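Local coordinates for flagellar brake protein YcgR (Klebsiella pneumoniae, PDB 5KEC), which binds cyclic di-GMP and, as the transcriptional activator MrkH, probably couples this second messenger to expression of type 3 fimbriae genes in biofilm formation, at residues Gly7-Thr11 / Glu102-Val106; Phe20-Lys26 / Leu69-Ser73; Phe48-His52 / Phe78-Lys84. The contacts are given in a common frame with arbitrary orientation. Residue numbers count along the deposited sequence, not the author numbering.

Interaction 1 of 3, residues Gly7-Thr11 / Glu102-Val106; sequences GTIKT and ECLQV
Gly7 O accepts from Lys10 NZ of its own segment at 2.7 Å. Thr8, with phi/psi of -75/-12, turns the chain so that its O accepts from Val106 N at 2.7 Å. At Ile9 and Lys10 the backbone is extended, and the segment runs antiparallel to 102-106, the end-to-end directions lying 172° apart. Ile9 faces Gln105 as a non-hydrogen-bonded pair (CA-CA 4.6 Å); its m,m side chain brings CD1 to 3.1 Å from Gln105 OE1 and CG2 to 3.8 Å from Cys103 SG. Lys10 and Leu104 form the hydrogen-bonded pair, with Lys10 N to Leu104 O at 2.8 Å and Leu104 N to Lys10 O at 2.9 Å. This short edge strand joins the antiparallel sheet of the N-terminal YcgR-like domain, where strand 104-107 pairs on its far side with 74-87. Lys10 and Leu104 point to one sheet face, where Leu104 packs beneath helix 13-25 and Lys10 NZ salt-bridges Glu15; Ile9 and Gln105 occupy the other. Thr11 (phi/psi -125/-6) leaves the strand, though its CA is still 4.9 Å from Cys103 CA; a water donates to Thr11 O (2.8 Å) and Glu102 O (2.7 Å), and Thr11 CG2 lies 3.8 Å from Cys103 SG.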
# COMPACT_ATOMS: atom_id res chain seq x y z
N GLY B 7 -8.71 23.46 -6.51
CA GLY B 7 -8.77 22.01 -6.58
C GLY B 7 -7.98 21.21 -5.57
O GLY B 7 -6.78 21.46 -5.36
N THR B 8 -8.63 20.22 -4.95
CA THR B 8 -7.94 19.27 -4.10
C THR B 8 -7.16 18.30 -4.99
O THR B 8 -6.33 17.57 -4.49
CB THR B 8 -8.90 18.50 -3.20
OG1 THR B 8 -9.85 17.79 -4.00
CG2 THR B 8 -9.61 19.43 -2.21
N ILE B 9 -7.44 18.32 -6.29
CA ILE B 9 -6.74 17.47 -7.25
C ILE B 9 -5.91 18.34 -8.19
O ILE B 9 -6.45 19.22 -8.87
CB ILE B 9 -7.72 16.64 -8.10
CG1 ILE B 9 -8.57 15.75 -7.21
CG2 ILE B 9 -6.97 15.79 -9.12
CD1 ILE B 9 -7.82 14.58 -6.63
N LYS B 10 -4.60 18.11 -8.21
CA LYS B 10 -3.69 18.88 -9.05
C LYS B 10 -3.10 18.01 -10.15
O LYS B 10 -2.50 16.96 -9.88
CB LYS B 10 -2.55 19.45 -8.21
CG LYS B 10 -2.94 19.93 -6.82
CD LYS B 10 -3.84 21.15 -6.87
CE LYS B 10 -3.86 21.86 -5.52
NZ LYS B 10 -4.65 23.12 -5.59
N THR B 11 -3.27 18.44 -11.40
CA THR B 11 -2.73 17.70 -12.54
C THR B 11 -1.84 18.57 -13.43
O THR B 11 -1.23 18.08 -14.38
CB THR B 11 -3.84 17.11 -13.42
OG1 THR B 11 -4.79 18.14 -13.76
CG2 THR B 11 -4.56 15.99 -12.69
N GLU B 102 2.15 12.80 -11.40
CA GLU B 102 1.41 13.48 -12.45
C GLU B 102 0.04 13.85 -11.90
O GLU B 102 -0.75 14.52 -12.55
CB GLU B 102 1.28 12.58 -13.68
CG GLU B 102 2.61 12.27 -14.35
CD GLU B 102 2.53 11.11 -15.32
OE1 GLU B 102 1.85 10.11 -15.00
OE2 GLU B 102 3.13 11.21 -16.41
N CYS B 103 -0.22 13.40 -10.68
CA CYS B 103 -1.45 13.75 -9.99
C CYS B 103 -1.21 13.88 -8.49
O CYS B 103 -0.55 13.03 -7.88
CB CYS B 103 -2.54 12.72 -10.28
SG CYS B 103 -4.21 13.34 -9.97
N LEU B 104 -1.74 14.95 -7.91
CA LEU B 104 -1.68 15.16 -6.48
C LEU B 104 -3.09 15.28 -5.95
O LEU B 104 -3.95 15.87 -6.61
CB LEU B 104 -0.92 16.45 -6.14
CG LEU B 104 0.55 16.55 -6.52
CD1 LEU B 104 1.07 17.94 -6.21
CD2 LEU B 104 1.35 15.50 -5.77
N GLN B 105 -3.32 14.72 -4.77
CA GLN B 105 -4.59 14.93 -4.09
C GLN B 105 -4.37 15.47 -2.68
O GLN B 105 -3.74 14.83 -1.85
CB GLN B 105 -5.41 13.64 -4.06
CG GLN B 105 -6.71 13.76 -3.29
CD GLN B 105 -7.64 12.60 -3.52
OE1 GLN B 105 -7.82 12.17 -4.66
NE2 GLN B 105 -8.22 12.07 -2.45
N VAL B 106 -4.89 16.67 -2.44
CA VAL B 106 -4.79 17.27 -1.13
C VAL B 106 -5.91 16.75 -0.25
O VAL B 106 -7.09 17.00 -0.51
CB VAL B 106 -4.88 18.80 -1.20
CG1 VAL B 106 -4.73 19.41 0.18
CG2 VAL B 106 -3.81 19.34 -2.14
O HOH W 1 -0.09 15.62 -14.96

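Interaction 2 of 3, residues Phe20-Lys26 / Leu69-Ser73; sequences FREELRK and LHSDS
Phe20, its chi1 at -91° between wells, lays one ring face over Leu69, with CZ 4.2 Å from Leu69 CD1. One turn further along the helix, Glu23 points at the strand; its m,m side chain passes Leu69, with Glu23 CG 4.4 Å from Leu69 CD1, and carries the carboxylate to Ser71, where Glu23 OE2 and Ser71 OG lie 3.0 Å apart. The strongest polar partner of this buried carboxylate is Thr28, whose OG1 hydrogen-bonds to Glu23 OE1. Ser71 OG also shares a hydrogen bond with Ser73 OG at 3.1 Å. Lys26, the first residue to leave helical geometry, extends NZ to Asp72 OD2 in a 3.0 Å salt bridge at the exposed end of the contact. Helix 20-25 and strand 69-71 cross at 74°, their axes 10.0 Å apart, and Glu23 and Ser71 have the nearest CA atoms, at 7.0 Å. His70 centres an inverse gamma turn and points away from the helix; it is one of the residues that bind cyclic di-GMP, absent from this apo chain. Helix 13-25 thus packs across the sheet of the YcgR-like domain, Phe20 reaching Leu43 and Val46 of strand 37-46, and Leu69 reaching Ile76 and Phe78 of strand 74-87.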
# COMPACT_ATOMS: atom_id res chain seq x y z
N PHE B 20 6.26 21.11 -5.20
CA PHE B 20 7.40 20.37 -4.68
C PHE B 20 8.54 21.30 -4.26
O PHE B 20 9.13 21.13 -3.18
CB PHE B 20 7.88 19.30 -5.67
CG PHE B 20 7.21 17.97 -5.48
CD1 PHE B 20 5.88 17.79 -5.81
CD2 PHE B 20 7.92 16.89 -4.96
CE1 PHE B 20 5.26 16.57 -5.62
CE2 PHE B 20 7.31 15.67 -4.76
CZ PHE B 20 5.98 15.50 -5.10
N ARG B 21 8.84 22.28 -5.10
CA ARG B 21 9.89 23.25 -4.80
C ARG B 21 9.63 24.00 -3.51
O ARG B 21 10.56 24.28 -2.75
CB ARG B 21 10.07 24.23 -5.96
CG ARG B 21 10.67 23.62 -7.21
CD ARG B 21 11.04 24.70 -8.21
NE ARG B 21 11.64 24.16 -9.42
CZ ARG B 21 12.92 23.82 -9.54
NH1 ARG B 21 13.74 23.97 -8.50
NH2 ARG B 21 13.39 23.34 -10.68
N GLU B 22 8.37 24.33 -3.26
CA GLU B 22 7.99 25.07 -2.07
C GLU B 22 8.11 24.21 -0.82
O GLU B 22 8.70 24.63 0.18
CB GLU B 22 6.57 25.62 -2.20
CG GLU B 22 6.08 26.37 -0.98
CD GLU B 22 4.79 27.13 -1.23
OE1 GLU B 22 3.73 26.49 -1.38
OE2 GLU B 22 4.85 28.37 -1.30
N GLU B 23 7.57 23.00 -0.88
CA GLU B 23 7.63 22.10 0.27
C GLU B 23 9.08 21.74 0.59
O GLU B 23 9.46 21.62 1.75
CB GLU B 23 6.79 20.85 0.02
CG GLU B 23 5.32 21.14 -0.28
CD GLU B 23 4.64 21.97 0.80
OE1 GLU B 23 4.94 21.79 2.00
OE2 GLU B 23 3.79 22.81 0.46
N LEU B 24 9.90 21.59 -0.45
CA LEU B 24 11.33 21.38 -0.26
C LEU B 24 11.92 22.50 0.60
O LEU B 24 12.63 22.25 1.58
CB LEU B 24 12.03 21.35 -1.62
CG LEU B 24 13.55 21.54 -1.60
CD1 LEU B 24 14.23 20.23 -1.28
CD2 LEU B 24 14.01 22.08 -2.94
N ARG B 25 11.57 23.73 0.23
CA ARG B 25 12.08 24.94 0.87
C ARG B 25 11.58 25.10 2.30
O ARG B 25 12.22 25.74 3.13
CB ARG B 25 11.68 26.16 0.03
CG ARG B 25 12.05 27.50 0.65
CD ARG B 25 11.69 28.65 -0.28
NE ARG B 25 10.26 28.93 -0.31
CZ ARG B 25 9.66 29.71 -1.21
NH1 ARG B 25 10.38 30.28 -2.17
NH2 ARG B 25 8.35 29.92 -1.15
N LYS B 26 10.43 24.50 2.60
CA LYS B 26 9.86 24.60 3.93
C LYS B 26 10.24 23.41 4.78
O LYS B 26 9.77 23.27 5.90
CB LYS B 26 8.34 24.75 3.84
CG LYS B 26 7.92 25.94 3.00
CD LYS B 26 6.57 26.47 3.41
CE LYS B 26 5.48 25.43 3.25
NZ LYS B 26 4.15 25.99 3.59
N LEU B 69 3.01 14.19 1.66
CA LEU B 69 3.67 15.42 2.06
C LEU B 69 2.81 16.10 3.10
O LEU B 69 1.67 16.48 2.82
CB LEU B 69 3.87 16.34 0.86
CG LEU B 69 5.14 16.12 0.04
CD1 LEU B 69 5.06 16.90 -1.25
CD2 LEU B 69 6.38 16.51 0.85
N HIS B 70 3.35 16.25 4.31
CA HIS B 70 2.59 16.84 5.40
C HIS B 70 2.70 18.36 5.37
O HIS B 70 3.34 18.96 6.22
CB HIS B 70 3.06 16.27 6.75
CG HIS B 70 2.88 14.79 6.88
ND1 HIS B 70 1.76 14.23 7.46
CD2 HIS B 70 3.67 13.76 6.50
CE1 HIS B 70 1.87 12.91 7.44
NE2 HIS B 70 3.02 12.60 6.86
N SER B 71 2.06 18.96 4.37
CA SER B 71 2.11 20.41 4.18
C SER B 71 1.18 21.14 5.13
O SER B 71 0.31 20.54 5.76
CB SER B 71 1.76 20.77 2.74
OG SER B 71 1.72 22.17 2.56
N ASP B 72 1.38 22.45 5.23
CA ASP B 72 0.54 23.31 6.06
C ASP B 72 -0.86 23.40 5.48
O ASP B 72 -1.83 23.66 6.20
CB ASP B 72 1.15 24.71 6.15
CG ASP B 72 2.49 24.73 6.84
OD1 ASP B 72 2.68 23.96 7.80
OD2 ASP B 72 3.36 25.53 6.42
N SER B 73 -0.95 23.20 4.17
CA SER B 73 -2.21 23.34 3.45
C SER B 73 -3.04 22.07 3.53
O SER B 73 -4.20 22.05 3.13
CB SER B 73 -1.93 23.70 1.99
OG SER B 73 -1.11 22.73 1.37

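Interaction 3 of 3, residues Phe48-His52 / Phe78-Lys84; sequences FAEFH and FNAALTK
The carboxylate of Glu50 holds two partners on strand 78-84: Glu50 OE1 receives Lys84 NZ at 2.8 Å in a hydrogen-bonded salt bridge, and Glu50 OE2 accepts from Thr83 OG1, also at 2.8 Å. Glu50 points toward the other strand and is nearly extended (chi1 m, chi2 t), spanning a gap in which the nearest CA atoms, Glu50 and Thr83, are 8.3 Å apart. Two consecutive residues can serve one carboxylate because Thr83 and Lys84 both face Ala97 in a classic beta bulge; Thr83, with phi/psi of -109/-40, breaks the alternation of strand side chains, so both point toward Glu50. The lysine reaches back with chi2 to chi4 all trans. Strands 50-52 and 78-84 cross at -82°, with 8.9 Å between axes, and do not pair directly; strand 94-99 lies between them in the strongly curled antiparallel sheet. Further in, Phe51 (chi1 p) brings CE2 to 3.8 Å from Ala80 CB, and Phe78 (chi1 p) directs its ring edge toward the face of Phe51 in an offset edge-to-face pair, centroids 5.9 Å apart and planes at 83°. Phe20 and Phe67 meet both rings, forming an aromatic core. Charge and hydroxyl thus join the strands at the more open end, whereas the buried end relies on aromatic and methyl contacts.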
# COMPACT_ATOMS: atom_id res chain seq x y z
N PHE B 48 12.81 19.48 -12.76
CA PHE B 48 11.67 19.49 -13.67
C PHE B 48 11.01 18.13 -13.85
O PHE B 48 9.84 18.04 -14.22
CB PHE B 48 12.07 20.08 -15.02
CG PHE B 48 13.17 19.31 -15.72
CD1 PHE B 48 12.87 18.41 -16.73
CD2 PHE B 48 14.50 19.49 -15.36
CE1 PHE B 48 13.87 17.70 -17.37
CE2 PHE B 48 15.50 18.78 -15.99
CZ PHE B 48 15.19 17.89 -17.00
N ALA B 49 11.75 17.06 -13.58
CA ALA B 49 11.26 15.71 -13.88
C ALA B 49 11.23 14.76 -12.68
O ALA B 49 10.52 13.76 -12.70
CB ALA B 49 12.09 15.11 -15.00
N GLU B 50 11.99 15.08 -11.63
CA GLU B 50 12.19 14.15 -10.53
C GLU B 50 12.32 14.85 -9.18
O GLU B 50 12.63 16.03 -9.11
CB GLU B 50 13.44 13.30 -10.78
CG GLU B 50 13.32 12.35 -11.96
CD GLU B 50 14.65 11.73 -12.35
OE1 GLU B 50 15.71 12.34 -12.05
OE2 GLU B 50 14.64 10.64 -12.95
N PHE B 51 12.06 14.11 -8.10
CA PHE B 51 12.36 14.59 -6.76
C PHE B 51 13.18 13.54 -6.05
O PHE B 51 13.06 12.36 -6.33
CB PHE B 51 11.08 14.90 -5.97
CG PHE B 51 10.29 13.69 -5.58
CD1 PHE B 51 10.55 13.04 -4.37
CD2 PHE B 51 9.29 13.19 -6.41
CE1 PHE B 51 9.81 11.92 -4.00
CE2 PHE B 51 8.55 12.07 -6.05
CZ PHE B 51 8.82 11.43 -4.84
N HIS B 52 14.03 13.98 -5.12
CA HIS B 52 14.92 13.06 -4.42
C HIS B 52 14.59 12.96 -2.95
O HIS B 52 14.13 13.92 -2.34
CB HIS B 52 16.37 13.51 -4.56
CG HIS B 52 16.88 13.47 -5.95
ND1 HIS B 52 18.22 13.59 -6.26
CD2 HIS B 52 16.24 13.31 -7.13
CE1 HIS B 52 18.38 13.51 -7.57
NE2 HIS B 52 17.19 13.35 -8.12
N PHE B 78 0.19 11.20 -3.09
CA PHE B 78 0.51 10.89 -4.47
C PHE B 78 1.30 9.59 -4.51
O PHE B 78 1.74 9.09 -3.48
CB PHE B 78 1.32 12.02 -5.10
CG PHE B 78 2.62 12.30 -4.40
CD1 PHE B 78 3.80 11.77 -4.88
CD2 PHE B 78 2.66 13.10 -3.26
CE1 PHE B 78 5.01 12.02 -4.24
CE2 PHE B 78 3.86 13.36 -2.62
CZ PHE B 78 5.03 12.82 -3.12
N ASN B 79 1.45 9.04 -5.71
CA ASN B 79 2.27 7.87 -5.92
C ASN B 79 3.38 8.25 -6.88
O ASN B 79 3.20 9.14 -7.71
CB ASN B 79 1.44 6.72 -6.50
CG ASN B 79 0.36 6.25 -5.54
OD1 ASN B 79 0.59 5.36 -4.73
ND2 ASN B 79 -0.82 6.85 -5.63
N ALA B 80 4.52 7.59 -6.77
CA ALA B 80 5.63 7.87 -7.66
C ALA B 80 6.54 6.66 -7.77
O ALA B 80 6.77 5.95 -6.79
CB ALA B 80 6.40 9.10 -7.20
N ALA B 81 7.06 6.44 -8.96
CA ALA B 81 7.95 5.32 -9.20
C ALA B 81 9.40 5.76 -9.08
O ALA B 81 9.75 6.90 -9.42
CB ALA B 81 7.69 4.71 -10.58
N LEU B 82 10.24 4.85 -8.60
CA LEU B 82 11.66 5.10 -8.45
C LEU B 82 12.32 5.02 -9.82
O LEU B 82 12.05 4.09 -10.59
CB LEU B 82 12.25 4.05 -7.51
CG LEU B 82 13.68 4.15 -6.97
CD1 LEU B 82 13.83 3.18 -5.82
CD2 LEU B 82 14.71 3.87 -8.05
N THR B 83 13.16 5.99 -10.14
CA THR B 83 13.84 6.02 -11.43
C THR B 83 15.33 5.72 -11.29
O THR B 83 15.91 5.01 -12.11
CB THR B 83 13.66 7.38 -12.14
OG1 THR B 83 14.31 8.40 -11.37
CG2 THR B 83 12.19 7.71 -12.29
N LYS B 84 15.94 6.27 -10.24
CA LYS B 84 17.38 6.12 -10.02
C LYS B 84 17.66 5.88 -8.55
O LYS B 84 16.85 6.23 -7.68
CB LYS B 84 18.13 7.38 -10.46
CG LYS B 84 17.75 7.90 -11.83
CD LYS B 84 18.22 9.34 -12.01
CE LYS B 84 17.73 9.91 -13.33
NZ LYS B 84 17.99 11.37 -13.42

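How the interactions relate
From the N terminus, strand 9-10 enters interaction 1 at once, and its partner 102-106 closes the longest loop, which contains both other contacts. Helix 13-25 follows directly and, through 20-26, meets 69-73 in interaction 2. Before that loop closes, 48-52 begins interaction 3, which ends at 78-84 beyond it, so interactions 2 and 3 cross along the chain while both nest inside interaction 1. All three reach the same curled sheet of the N-terminal domain: an added edge strand, a helix laid across it, and strands brought together by its curvature. They also touch in space: Phe20 meets Leu104, Phe51 and Phe78, and Phe78 packs against Leu69 and Leu104.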